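PDB 3NGF: AP endonuclease, family 2, which binds manganese in a TIM barrel and probably acts as a hydroxypyruvate isomerase of the hyi family. Local coordinates for residues L186-I191 with P216-P221; K202-F207 with E236-R241; V210-V215 with L226-L231; C246-R251 with L258-P263. One frame throughout, in Å; residues are numbered along the deposited sequence.

All four contacts lie in the last third of one TIM barrel, among strands 180-185, 207-212 and 243-246 and the helices and loops that follow them. Contact 3 is nested along the chain inside the loop closed by contact 2, and both use helix 228-237. Contacts 1 and 2 alternate in their segments, as do contacts 1 and 3; contact 4 comes last. The centres of contacts 1 and 3 are about 7 Å apart, and those of contacts 3 and 4 about 11 Å. These three gather at the C-terminal ends of the strands, where Q211 (contact 3) and E247 (contact 4) bind the manganese. Contact 2 lies at the other end, its centre about 19 Å from that of contact 1.

Contact 1 of 4, residues L186-I191 with P216-P221; sequences LYHAQI and PDRHEP
R218 lies across the ring of Y187 and meets it along nearly its whole length. CB starts just beyond the rim, with R218 CB 3.7 Å from Y187 CE1. CG comes next and makes a CH-pi contact. R218 CG stands 3.8 Å from the centroid of the Y187 ring, 16° off the ring normal. R218 CD then passes 3.6 Å from Y187 CZ, and R218 NE lies 3.6 Å from Y187 CE2. The extended run from CG to NE stays on one face. The guanidinium is turned almost flat to the ring, with the planes 11° apart. Its tip goes beyond the tyrosine to H188, where R218 NH2 is 3.6 Å from H188 NE2. Here the imidazole and guanidinium planes are steeply inclined, at 75°. In the TIM barrel this joins helix 186-192, which directly follows strand 180-185, to the loop between strand 207-212 and helix 228-237. The other face of the Y187 ring receives I191 CD1 from its own helix. The phenol end is polar. Y187 OH bonds to N156 and accepts from water 1 at 2.8 Å, and the same water donates to P216 O at 2.7 Å. P216 O itself lies at the ring edge, near its plane; a cis peptide bond precedes P216. H188 ND1 is bonded to N153, and its side chain lies about 4 Å from the manganese.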
loop_
_atom_site.group_PDB
_atom_site.type_symbol
_atom_site.label_atom_id
_atom_site.label_comp_id
_atom_site.label_asym_id
_atom_site.label_seq_id
_atom_site.Cartn_x
_atom_site.Cartn_y
_atom_site.Cartn_z
ATOM N N LEU A 186 8.039 5.037 1.488
ATOM C CA LEU A 186 9.324 5.679 1.789
ATOM C C LEU A 186 9.207 6.612 2.984
ATOM O O LEU A 186 10.202 6.944 3.662
ATOM C CB LEU A 186 9.868 6.396 0.546
ATOM C CG LEU A 186 10.324 5.461 -0.565
ATOM C CD1 LEU A 186 10.621 6.255 -1.829
ATOM C CD2 LEU A 186 11.551 4.620 -0.123
ATOM N N TYR A 187 7.987 7.055 3.249
ATOM C CA TYR A 187 7.710 7.820 4.469
ATOM C C TYR A 187 8.040 6.939 5.709
ATOM O O TYR A 187 8.784 7.358 6.624
ATOM C CB TYR A 187 6.233 8.291 4.448
ATOM C CG TYR A 187 5.721 8.860 5.747
ATOM C CD1 TYR A 187 5.936 10.185 6.086
ATOM C CD2 TYR A 187 5.000 8.070 6.630
ATOM C CE1 TYR A 187 5.478 10.710 7.307
ATOM C CE2 TYR A 187 4.517 8.582 7.822
ATOM C CZ TYR A 187 4.774 9.882 8.170
ATOM O OH TYR A 187 4.284 10.358 9.369
ATOM N N HIS A 188 7.505 5.726 5.728
ATOM C CA HIS A 188 7.777 4.823 6.845
ATOM C C HIS A 188 9.257 4.394 6.879
ATOM O O HIS A 188 9.837 4.283 7.941
ATOM C CB HIS A 188 6.863 3.594 6.757
ATOM C CG HIS A 188 5.402 3.895 6.921
ATOM N ND1 HIS A 188 4.901 4.664 7.951
ATOM C CD2 HIS A 188 4.328 3.446 6.233
ATOM C CE1 HIS A 188 3.580 4.694 7.866
ATOM N NE2 HIS A 188 3.212 3.984 6.814
ATOM N N ALA A 189 9.848 4.145 5.708
ATOM C CA ALA A 189 11.232 3.670 5.597
ATOM C C ALA A 189 12.185 4.749 6.100
ATOM O O ALA A 189 13.159 4.448 6.792
ATOM C CB ALA A 189 11.568 3.321 4.165
ATOM N N GLN A 190 11.890 6.006 5.777
ATOM C CA GLN A 190 12.751 7.104 6.260
ATOM C C GLN A 190 12.695 7.320 7.783
ATOM O O GLN A 190 13.714 7.679 8.403
ATOM C CB GLN A 190 12.409 8.385 5.490
ATOM C CG GLN A 190 13.144 9.652 5.918
ATOM C CD GLN A 190 14.655 9.507 5.928
ATOM O OE1 GLN A 190 15.226 8.571 5.342
ATOM N NE2 GLN A 190 15.324 10.444 6.605
ATOM N N ILE A 191 11.515 7.145 8.374
ATOM C CA ILE A 191 11.299 7.315 9.805
ATOM C C ILE A 191 11.979 6.191 10.602
ATOM O O ILE A 191 12.599 6.462 11.634
ATOM C CB ILE A 191 9.783 7.451 10.155
ATOM C CG1 ILE A 191 9.245 8.767 9.600
ATOM C CG2 ILE A 191 9.506 7.366 11.647
ATOM C CD1 ILE A 191 7.723 8.861 9.565
ATOM N N PRO A 216 8.941 15.188 7.886
ATOM C CA PRO A 216 8.108 14.368 8.753
ATOM C C PRO A 216 6.585 14.597 8.693
ATOM O O PRO A 216 5.835 13.871 9.371
ATOM C CB PRO A 216 8.624 14.748 10.137
ATOM C CG PRO A 216 8.914 16.225 10.003
ATOM C CD PRO A 216 9.486 16.361 8.614
ATOM N N ASP A 217 6.108 15.582 7.943
ATOM C CA ASP A 217 4.708 16.007 8.122
ATOM C C ASP A 217 3.647 15.349 7.223
ATOM O O ASP A 217 2.471 15.657 7.354
ATOM C CB ASP A 217 4.593 17.511 8.063
ATOM C CG ASP A 217 5.277 18.172 9.241
ATOM O OD1 ASP A 217 5.108 17.678 10.383
ATOM O OD2 ASP A 217 5.977 19.156 9.016
ATOM N N ARG A 218 4.094 14.462 6.352
ATOM C CA ARG A 218 3.226 13.570 5.557
ATOM C C ARG A 218 2.328 14.341 4.595
ATOM O O ARG A 218 1.155 14.032 4.435
ATOM C CB ARG A 218 2.450 12.619 6.472
ATOM C CG ARG A 218 2.127 11.274 5.825
ATOM C CD ARG A 218 1.484 10.301 6.798
ATOM N NE ARG A 218 1.379 8.974 6.189
ATOM C CZ ARG A 218 0.977 7.872 6.827
ATOM N NH1 ARG A 218 0.581 7.919 8.094
ATOM N NH2 ARG A 218 0.939 6.724 6.176
ATOM N N HIS A 219 2.923 15.326 3.929
ATOM C CA HIS A 219 2.232 16.140 2.927
ATOM C C HIS A 219 2.835 15.888 1.528
ATOM O O HIS A 219 3.526 14.887 1.306
ATOM C CB HIS A 219 2.286 17.646 3.283
ATOM C CG HIS A 219 1.753 18.005 4.639
ATOM N ND1 HIS A 219 0.517 17.598 5.096
ATOM C CD2 HIS A 219 2.266 18.798 5.611
ATOM C CE1 HIS A 219 0.314 18.087 6.310
ATOM N NE2 HIS A 219 1.357 18.828 6.643
ATOM N N GLU A 220 2.559 16.781 0.577
ATOM C CA GLU A 220 3.102 16.677 -0.775
ATOM C C GLU A 220 4.599 16.370 -0.791
ATOM O O GLU A 220 5.350 16.935 0.026
ATOM C CB GLU A 220 2.855 17.977 -1.538
ATOM C CG GLU A 220 1.411 18.157 -2.003
ATOM C CD GLU A 220 0.434 18.716 -0.950
ATOM O OE1 GLU A 220 0.805 18.937 0.221
ATOM O OE2 GLU A 220 -0.728 18.971 -1.331
ATOM N N PRO A 221 5.067 15.531 -1.743
ATOM C CA PRO A 221 6.496 15.141 -1.795
ATOM C C PRO A 221 7.406 16.223 -2.418
ATOM O O PRO A 221 8.225 15.926 -3.294
ATOM C CB PRO A 221 6.494 13.912 -2.699
ATOM C CG PRO A 221 5.336 14.172 -3.653
ATOM C CD PRO A 221 4.279 14.843 -2.789
HETATM O O HOH W 1 6.164 11.710 10.985
#

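Contact 2 of 4, residues K202-F207 with E236-R241; sequences KMNGAF and ESVGYR
F207 opens barrel strand 207-212 and meets Y240 in the loop that leads into strand 243-246. The contact joins the approaches to two neighbouring parallel strands of the TIM barrel, at the end away from the manganese. The aromatic pair comes first. The two planes are inclined by 30°, but the rings are slid apart and barely overlap, with centroids 5.2 Å apart. One corner does the touching: F207 CE2 lies 3.5 Å from Y240 CD1. F207 reaches it with CG set between its backbone N and carbonyl carbon (chi1 60°), although its CB does not start out toward the other loop. I200 of helix 196-202 packs on F207 and on V238. The Y240 hydroxyl is bonded to W243 O.

N204 and V238 make the second contact. Their side chains slide past each other in opposite directions, and the end of the N204 amide lies beside V238 CB and the V238 carbonyl oxygen.

Turns shape both loops. M203 to A206 form a type II beta turn, with G205 at positive phi. G239, just past helix 228-237, has positive phi and completes a Schellman motif; its N bonds to E236 O. Within the second loop R241 folds back on the backbone. R241 NH1 donates to Y240 O at 2.9 Å; the acceptor is in the guanidinium plane, while the donor stands 61° out of the carbonyl plane.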
loop_
_atom_site.group_PDB
_atom_site.type_symbol
_atom_site.label_atom_id
_atom_site.label_comp_id
_atom_site.label_asym_id
_atom_site.label_seq_id
_atom_site.Cartn_x
_atom_site.Cartn_y
_atom_site.Cartn_z
ATOM N N LYS A 202 19.402 -2.581 -2.168
ATOM C CA LYS A 202 19.410 -3.895 -1.505
ATOM C C LYS A 202 18.085 -4.627 -1.738
ATOM O O LYS A 202 18.061 -5.853 -1.878
ATOM C CB LYS A 202 19.613 -3.766 0.013
ATOM C CG LYS A 202 20.933 -3.225 0.474
ATOM C CD LYS A 202 20.794 -2.576 1.894
ATOM C CE LYS A 202 22.126 -2.377 2.578
ATOM N NZ LYS A 202 21.996 -1.829 3.977
ATOM N N MET A 203 16.984 -3.873 -1.789
ATOM C CA MET A 203 15.642 -4.455 -1.889
ATOM C C MET A 203 15.214 -4.688 -3.334
ATOM O O MET A 203 14.081 -5.091 -3.583
ATOM C CB MET A 203 14.615 -3.555 -1.201
ATOM C CG MET A 203 14.726 -3.503 0.341
ATOM S SD MET A 203 13.593 -2.330 1.103
ATOM C CE MET A 203 12.017 -3.213 0.849
ATOM N N ASN A 204 16.103 -4.412 -4.287
ATOM C CA ASN A 204 15.693 -4.407 -5.683
ATOM C C ASN A 204 15.153 -5.780 -6.048
ATOM O O ASN A 204 15.755 -6.798 -5.712
ATOM C CB ASN A 204 16.835 -4.032 -6.587
ATOM C CG ASN A 204 16.402 -3.889 -8.042
ATOM O OD1 ASN A 204 15.255 -3.492 -8.340
ATOM N ND2 ASN A 204 17.317 -4.203 -8.951
ATOM N N GLY A 205 13.996 -5.785 -6.697
ATOM C CA GLY A 205 13.298 -7.036 -7.043
ATOM C C GLY A 205 12.453 -7.632 -5.917
ATOM O O GLY A 205 11.825 -8.681 -6.120
ATOM N N ALA A 206 12.415 -6.989 -4.745
ATOM C CA ALA A 206 11.643 -7.507 -3.582
ATOM C C ALA A 206 10.501 -6.586 -3.133
ATOM O O ALA A 206 9.779 -6.917 -2.203
ATOM C CB ALA A 206 12.574 -7.780 -2.405
ATOM N N PHE A 207 10.320 -5.443 -3.790
ATOM C CA PHE A 207 9.167 -4.590 -3.529
ATOM C C PHE A 207 8.345 -4.414 -4.793
ATOM O O PHE A 207 8.906 -4.201 -5.864
ATOM C CB PHE A 207 9.569 -3.226 -2.899
ATOM C CG PHE A 207 10.488 -2.402 -3.741
ATOM C CD1 PHE A 207 11.867 -2.586 -3.684
ATOM C CD2 PHE A 207 9.987 -1.401 -4.564
ATOM C CE1 PHE A 207 12.726 -1.826 -4.476
ATOM C CE2 PHE A 207 10.843 -0.641 -5.353
ATOM C CZ PHE A 207 12.214 -0.858 -5.306
ATOM N N GLU A 236 14.022 4.466 -10.948
ATOM C CA GLU A 236 14.209 4.234 -12.398
ATOM C C GLU A 236 15.490 3.475 -12.695
ATOM O O GLU A 236 15.491 2.553 -13.533
ATOM C CB GLU A 236 14.199 5.555 -13.165
ATOM C CG GLU A 236 12.825 6.198 -13.261
ATOM C CD GLU A 236 11.830 5.381 -14.084
ATOM O OE1 GLU A 236 12.181 4.932 -15.201
ATOM O OE2 GLU A 236 10.690 5.191 -13.596
ATOM N N SER A 237 16.556 3.850 -11.986
ATOM C CA SER A 237 17.888 3.238 -12.113
ATOM C C SER A 237 17.891 1.751 -11.781
ATOM O O SER A 237 18.561 0.975 -12.474
ATOM C CB SER A 237 18.957 3.985 -11.259
ATOM O OG SER A 237 18.956 3.551 -9.885
ATOM N N VAL A 238 17.112 1.341 -10.768
ATOM C CA VAL A 238 17.038 -0.069 -10.410
ATOM C C VAL A 238 16.053 -0.861 -11.277
ATOM O O VAL A 238 15.952 -2.069 -11.131
ATOM C CB VAL A 238 16.703 -0.282 -8.913
ATOM C CG1 VAL A 238 17.768 0.416 -8.032
ATOM C CG2 VAL A 238 15.294 0.211 -8.579
ATOM N N GLY A 239 15.343 -0.192 -12.180
ATOM C CA GLY A 239 14.417 -0.869 -13.080
ATOM C C GLY A 239 13.040 -1.089 -12.488
ATOM O O GLY A 239 12.324 -1.982 -12.922
ATOM N N TYR A 240 12.635 -0.255 -11.529
ATOM C CA TYR A 240 11.289 -0.356 -10.975
ATOM C C TYR A 240 10.281 0.160 -11.985
ATOM O O TYR A 240 10.429 1.271 -12.475
ATOM C CB TYR A 240 11.163 0.438 -9.674
ATOM C CG TYR A 240 9.792 0.343 -9.064
ATOM C CD1 TYR A 240 9.327 -0.860 -8.529
ATOM C CD2 TYR A 240 8.953 1.436 -9.028
ATOM C CE1 TYR A 240 8.063 -0.956 -7.985
ATOM C CE2 TYR A 240 7.666 1.343 -8.498
ATOM C CZ TYR A 240 7.241 0.155 -7.967
ATOM O OH TYR A 240 5.995 0.094 -7.420
ATOM N N ARG A 241 9.271 -0.643 -12.300
ATOM C CA ARG A 241 8.227 -0.240 -13.233
ATOM C C ARG A 241 6.831 -0.507 -12.698
ATOM O O ARG A 241 5.884 -0.704 -13.469
ATOM C CB ARG A 241 8.449 -0.959 -14.580
ATOM C CG ARG A 241 9.840 -0.725 -15.166
ATOM C CD ARG A 241 10.024 0.638 -15.798
ATOM N NE ARG A 241 11.346 0.742 -16.419
ATOM C CZ ARG A 241 12.468 1.114 -15.794
ATOM N NH1 ARG A 241 12.470 1.464 -14.495
ATOM N NH2 ARG A 241 13.608 1.154 -16.480
#

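Contact 3 of 4, residues V210-V215 with L226-L231; sequences VQIASV and LNYPYL. With MN (manganese (II) ion), chain C.
Y228 OH donates to A213 O at 2.7 Å. The donor stands above the carbonyl plane, 39° out of it, while A213 O sits at the edge of the tyrosine ring, near the ring plane. The same ring also packs on I212. I212 CG2 approaches Y228 CE1 to 3.4 Å, and I212 CB lies 3.6 Å from that carbon. The methyl CG2 is anti to the carbonyl carbon of I212, and CG1 takes the place between N and C (chi1 67°). The two side chains run past each other in opposite directions. S214 CA comes near the ring edge more loosely.

This contact links the end of strand 207-212 to the start of helix 228-237, two elements of one beta-alpha-beta unit of the TIM barrel. N227 is the N-cap residue of the helix. P221 of the intervening loop packs on both the Y228 ring and I212.

V215 CG2 and L226 CD1 meet at 4.0 Å, with the two side chains crossing at a slant. Water 2 bridges their backbones: it accepts from V215 N at 3.2 Å and from L226 N at 3.0 Å.

Q211 starts away from helix 228-237, and its extended chain brings Q211 OE1 to 2.3 Å from the manganese. Waters 3 and 4 also bind the metal, and E150, D185 and E247 complete its shell. Q211 OE1 also accepts from Q183 NE2, and Q211 NE2 bonds to E41.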
loop_
_atom_site.group_PDB
_atom_site.type_symbol
_atom_site.label_atom_id
_atom_site.label_comp_id
_atom_site.label_asym_id
_atom_site.label_seq_id
_atom_site.Cartn_x
_atom_site.Cartn_y
_atom_site.Cartn_z
ATOM N N VAL A 210 5.412 1.083 -4.185
ATOM C CA VAL A 210 6.112 2.150 -3.497
ATOM C C VAL A 210 5.046 3.209 -3.172
ATOM O O VAL A 210 4.113 3.417 -3.932
ATOM C CB VAL A 210 7.246 2.742 -4.364
ATOM C CG1 VAL A 210 7.891 3.990 -3.670
ATOM C CG2 VAL A 210 8.302 1.680 -4.682
ATOM N N GLN A 211 5.189 3.836 -2.018
ATOM C CA GLN A 211 4.380 4.978 -1.629
ATOM C C GLN A 211 5.287 6.105 -1.157
ATOM O O GLN A 211 6.427 5.859 -0.733
ATOM C CB GLN A 211 3.392 4.607 -0.533
ATOM C CG GLN A 211 2.242 3.716 -1.035
ATOM C CD GLN A 211 1.412 3.200 0.096
ATOM O OE1 GLN A 211 1.941 2.804 1.125
ATOM N NE2 GLN A 211 0.097 3.235 -0.066
ATOM N N ILE A 212 4.779 7.330 -1.282
ATOM C CA ILE A 212 5.504 8.553 -0.923
ATOM C C ILE A 212 4.652 9.580 -0.165
ATOM O O ILE A 212 3.426 9.673 -0.331
ATOM C CB ILE A 212 6.147 9.246 -2.164
ATOM C CG1 ILE A 212 5.085 9.803 -3.123
ATOM C CG2 ILE A 212 7.122 8.281 -2.875
ATOM C CD1 ILE A 212 5.659 10.652 -4.291
ATOM N N ALA A 213 5.336 10.357 0.683
ATOM C CA ALA A 213 4.757 11.471 1.405
ATOM C C ALA A 213 5.930 12.219 2.036
ATOM O O ALA A 213 6.986 11.610 2.326
ATOM C CB ALA A 213 3.746 10.998 2.507
ATOM N N SER A 214 5.785 13.521 2.237
ATOM C CA SER A 214 6.860 14.284 2.889
ATOM C C SER A 214 7.162 13.758 4.293
ATOM O O SER A 214 6.267 13.267 4.993
ATOM C CB SER A 214 6.544 15.792 2.936
ATOM O OG SER A 214 5.570 16.114 3.898
ATOM N N VAL A 215 8.426 13.878 4.684
ATOM C CA VAL A 215 8.867 13.543 6.034
ATOM C C VAL A 215 9.386 14.851 6.668
ATOM O O VAL A 215 10.202 15.525 6.065
ATOM C CB VAL A 215 9.970 12.451 6.007
ATOM C CG1 VAL A 215 10.485 12.178 7.430
ATOM C CG2 VAL A 215 9.458 11.164 5.348
ATOM N N LEU A 226 13.391 14.734 2.641
ATOM C CA LEU A 226 13.760 13.912 1.498
ATOM C C LEU A 226 13.693 14.706 0.197
ATOM O O LEU A 226 12.810 15.523 0.006
ATOM C CB LEU A 226 12.871 12.677 1.380
ATOM C CG LEU A 226 12.856 11.656 2.523
ATOM C CD1 LEU A 226 11.896 10.490 2.186
ATOM C CD2 LEU A 226 14.255 11.135 2.868
ATOM N N ASN A 227 14.650 14.441 -0.686
ATOM C CA ASN A 227 14.649 14.948 -2.045
ATOM C C ASN A 227 13.991 13.911 -2.968
ATOM O O ASN A 227 14.653 13.020 -3.502
ATOM C CB ASN A 227 16.095 15.236 -2.454
ATOM C CG ASN A 227 16.226 15.748 -3.872
ATOM O OD1 ASN A 227 15.243 16.030 -4.541
ATOM N ND2 ASN A 227 17.450 15.841 -4.340
ATOM N N TYR A 228 12.672 14.016 -3.132
ATOM C CA TYR A 228 11.924 13.006 -3.854
ATOM C C TYR A 228 12.293 12.876 -5.336
ATOM O O TYR A 228 12.310 11.785 -5.821
ATOM C CB TYR A 228 10.401 13.133 -3.646
ATOM C CG TYR A 228 9.911 12.361 -2.438
ATOM C CD1 TYR A 228 9.884 10.977 -2.449
ATOM C CD2 TYR A 228 9.551 13.013 -1.265
ATOM C CE1 TYR A 228 9.491 10.258 -1.369
ATOM C CE2 TYR A 228 9.127 12.294 -0.165
ATOM C CZ TYR A 228 9.094 10.912 -0.222
ATOM O OH TYR A 228 8.677 10.153 0.844
ATOM N N PRO A 229 12.623 13.981 -6.047
ATOM C CA PRO A 229 13.074 13.794 -7.433
ATOM C C PRO A 229 14.302 12.884 -7.574
ATOM O O PRO A 229 14.397 12.095 -8.526
ATOM C CB PRO A 229 13.357 15.222 -7.908
ATOM C CG PRO A 229 12.414 16.074 -7.090
ATOM C CD PRO A 229 12.254 15.378 -5.767
ATOM N N TYR A 230 15.229 12.969 -6.627
ATOM C CA TYR A 230 16.381 12.084 -6.637
ATOM C C TYR A 230 15.943 10.650 -6.447
ATOM O O TYR A 230 16.431 9.744 -7.148
ATOM C CB TYR A 230 17.375 12.435 -5.533
ATOM C CG TYR A 230 18.525 11.452 -5.469
ATOM C CD1 TYR A 230 19.534 11.497 -6.403
ATOM C CD2 TYR A 230 18.583 10.461 -4.483
ATOM C CE1 TYR A 230 20.578 10.621 -6.352
ATOM C CE2 TYR A 230 19.637 9.561 -4.437
ATOM C CZ TYR A 230 20.620 9.640 -5.366
ATOM O OH TYR A 230 21.709 8.778 -5.345
ATOM N N LEU A 231 15.032 10.444 -5.496
ATOM C CA LEU A 231 14.566 9.096 -5.173
ATOM C C LEU A 231 13.802 8.509 -6.376
ATOM O O LEU A 231 13.919 7.324 -6.657
ATOM C CB LEU A 231 13.705 9.124 -3.902
ATOM C CG LEU A 231 14.478 9.353 -2.590
ATOM C CD1 LEU A 231 13.491 9.610 -1.440
ATOM C CD2 LEU A 231 15.389 8.177 -2.250
HETATM MN MN MN C . 1.563 3.400 3.307
HETATM O O HOH W 2 10.395 14.893 2.413
HETATM O O HOH W 3 -0.417 1.932 3.189
HETATM O O HOH W 4 0.841 3.811 5.418
#

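Contact 4 of 4, residues C246-R251 with L258-P263; sequences CEYNPR and LAWFAP. With MN (manganese (II) ion), chain C.
W260 presents the edge of its indole to Y248 and C246. At the pyrrole corner W260 NE1 donates to Y248 OH at 3.2 Å. The bond is fairly straight, at 164°. Y248 CG sits between its backbone N and carbonyl carbon (chi1 66°), which brings its ring to the indole edge. The two aromatic planes are steeply inclined, at 72°, in an oblique pair, and Y248 CE2 touches W260 CZ2 at 4.0 Å. The benzene corner meets sulfur: C246 SG is 3.5 Å from W260 CH2, a Cys sulfur-aromatic contact at the ring edge. L258 CD2 reaches Y248 OH at 3.4 Å from its own loop. One face of the indole is covered by F261 CB of the next residue, and F12 of strand 11-15 meets W260 edge-to-face.

The contact joins the end of the last barrel strand, 243-246, to the C-terminal segment that packs outside the barrel. Between C246 and Y248 sits E247, the centre of an inverse gamma turn. Its side chain is extended, and E247 OE1 binds the manganese at 2.1 Å. E247 is also a predicted proton donor/acceptor. The bond from W260 gives the indole N-H an acceptor in its own plane, so the edge that meets Y248 is polar at NE1 and apolar at the benzene corner beside C246 SG.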
loop_
_atom_site.group_PDB
_atom_site.type_symbol
_atom_site.label_atom_id
_atom_site.label_comp_id
_atom_site.label_asym_id
_atom_site.label_seq_id
_atom_site.Cartn_x
_atom_site.Cartn_y
_atom_site.Cartn_z
ATOM N N CYS A 246 0.552 7.935 -3.975
ATOM C CA CYS A 246 0.610 9.232 -3.275
ATOM C C CYS A 246 -0.253 9.238 -1.994
ATOM O O CYS A 246 -1.335 9.848 -1.922
ATOM C CB CYS A 246 0.190 10.351 -4.227
ATOM S SG CYS A 246 1.272 10.490 -5.679
ATOM N N GLU A 247 0.265 8.590 -0.962
ATOM C CA GLU A 247 -0.417 8.446 0.295
ATOM C C GLU A 247 0.071 9.555 1.226
ATOM O O GLU A 247 0.841 9.313 2.193
ATOM C CB GLU A 247 -0.118 7.091 0.916
ATOM C CG GLU A 247 -1.023 6.811 2.076
ATOM C CD GLU A 247 -0.697 5.523 2.775
ATOM O OE1 GLU A 247 0.416 4.980 2.588
ATOM O OE2 GLU A 247 -1.567 5.074 3.530
ATOM N N TYR A 248 -0.362 10.760 0.908
ATOM C CA TYR A 248 -0.039 11.909 1.713
ATOM C C TYR A 248 -1.300 12.693 1.994
ATOM O O TYR A 248 -2.318 12.582 1.286
ATOM C CB TYR A 248 1.032 12.777 1.032
ATOM C CG TYR A 248 0.650 13.484 -0.273
ATOM C CD1 TYR A 248 -0.226 14.562 -0.281
ATOM C CD2 TYR A 248 1.170 13.063 -1.493
ATOM C CE1 TYR A 248 -0.554 15.228 -1.464
ATOM C CE2 TYR A 248 0.843 13.725 -2.693
ATOM C CZ TYR A 248 -0.009 14.814 -2.665
ATOM O OH TYR A 248 -0.303 15.483 -3.838
ATOM N N ASN A 249 -1.213 13.490 3.038
ATOM C CA ASN A 249 -2.291 14.404 3.415
ATOM C C ASN A 249 -1.985 15.773 2.849
ATOM O O ASN A 249 -1.019 16.412 3.263
ATOM C CB ASN A 249 -2.398 14.479 4.926
ATOM C CG ASN A 249 -2.551 13.126 5.559
ATOM O OD1 ASN A 249 -3.409 12.312 5.143
ATOM N ND2 ASN A 249 -1.762 12.874 6.604
ATOM N N PRO A 250 -2.798 16.241 1.895
ATOM C CA PRO A 250 -2.419 17.523 1.276
ATOM C C PRO A 250 -2.311 18.650 2.305
ATOM O O PRO A 250 -3.116 18.701 3.250
ATOM C CB PRO A 250 -3.557 17.763 0.278
ATOM C CG PRO A 250 -4.074 16.364 -0.059
ATOM C CD PRO A 250 -3.986 15.633 1.244
ATOM N N ARG A 251 -1.329 19.537 2.138
ATOM C CA ARG A 251 -1.205 20.736 2.993
ATOM C C ARG A 251 -2.502 21.526 3.071
ATOM O O ARG A 251 -2.936 21.940 4.151
ATOM C CB ARG A 251 -0.125 21.671 2.445
ATOM C CG ARG A 251 1.290 21.326 2.826
ATOM C CD ARG A 251 2.242 22.400 2.292
ATOM N NE ARG A 251 2.235 22.419 0.830
ATOM C CZ ARG A 251 3.031 21.699 0.041
ATOM N NH1 ARG A 251 3.963 20.902 0.551
ATOM N NH2 ARG A 251 2.901 21.776 -1.283
ATOM N N LEU A 258 -0.521 20.284 -6.349
ATOM C CA LEU A 258 -0.055 19.368 -7.389
ATOM C C LEU A 258 1.019 19.891 -8.368
ATOM O O LEU A 258 1.291 19.244 -9.369
ATOM C CB LEU A 258 -1.263 18.822 -8.150
ATOM C CG LEU A 258 -2.140 17.852 -7.364
ATOM C CD1 LEU A 258 -3.342 17.424 -8.200
ATOM C CD2 LEU A 258 -1.344 16.616 -6.886
ATOM N N ALA A 259 1.680 21.021 -8.069
ATOM C CA ALA A 259 2.782 21.479 -8.927
ATOM C C ALA A 259 3.883 20.418 -9.075
ATOM O O ALA A 259 4.469 20.273 -10.143
ATOM C CB ALA A 259 3.397 22.836 -8.413
ATOM N N TRP A 260 4.144 19.652 -8.012
ATOM C CA TRP A 260 5.207 18.649 -8.025
ATOM C C TRP A 260 4.930 17.593 -9.078
ATOM O O TRP A 260 5.857 17.004 -9.639
ATOM C CB TRP A 260 5.350 17.970 -6.642
ATOM C CG TRP A 260 4.241 17.042 -6.296
ATOM C CD1 TRP A 260 3.132 17.326 -5.573
ATOM C CD2 TRP A 260 4.130 15.655 -6.676
ATOM N NE1 TRP A 260 2.322 16.215 -5.481
ATOM C CE2 TRP A 260 2.909 15.180 -6.159
ATOM C CE3 TRP A 260 4.933 14.790 -7.423
ATOM C CZ2 TRP A 260 2.465 13.868 -6.368
ATOM C CZ3 TRP A 260 4.514 13.489 -7.614
ATOM C CH2 TRP A 260 3.289 13.034 -7.079
ATOM N N PHE A 261 3.635 17.347 -9.313
ATOM C CA PHE A 261 3.163 16.300 -10.228
ATOM C C PHE A 261 3.118 16.771 -11.691
ATOM O O PHE A 261 2.995 15.948 -12.596
ATOM C CB PHE A 261 1.783 15.851 -9.754
ATOM C CG PHE A 261 1.142 14.768 -10.587
ATOM C CD1 PHE A 261 1.783 13.558 -10.801
ATOM C CD2 PHE A 261 -0.137 14.950 -11.110
ATOM C CE1 PHE A 261 1.174 12.543 -11.547
ATOM C CE2 PHE A 261 -0.764 13.931 -11.868
ATOM C CZ PHE A 261 -0.105 12.737 -12.096
ATOM N N ALA A 262 3.199 18.086 -11.919
ATOM C CA ALA A 262 3.079 18.661 -13.281
ATOM C C ALA A 262 3.918 17.957 -14.365
ATOM O O ALA A 262 3.400 17.668 -15.432
ATOM C CB ALA A 262 3.365 20.172 -13.269
ATOM N N PRO A 263 5.202 17.664 -14.093
ATOM C CA PRO A 263 6.041 16.957 -15.071
ATOM C C PRO A 263 5.591 15.538 -15.437
ATOM O O PRO A 263 6.035 15.000 -16.450
ATOM C CB PRO A 263 7.398 16.867 -14.360
ATOM C CG PRO A 263 7.393 18.000 -13.385
ATOM C CD PRO A 263 5.980 18.108 -12.924
HETATM MN MN MN C . 1.563 3.400 3.307
HETATM O O HOH W 3 -0.417 1.932 3.189
HETATM O O HOH W 4 0.841 3.811 5.418
#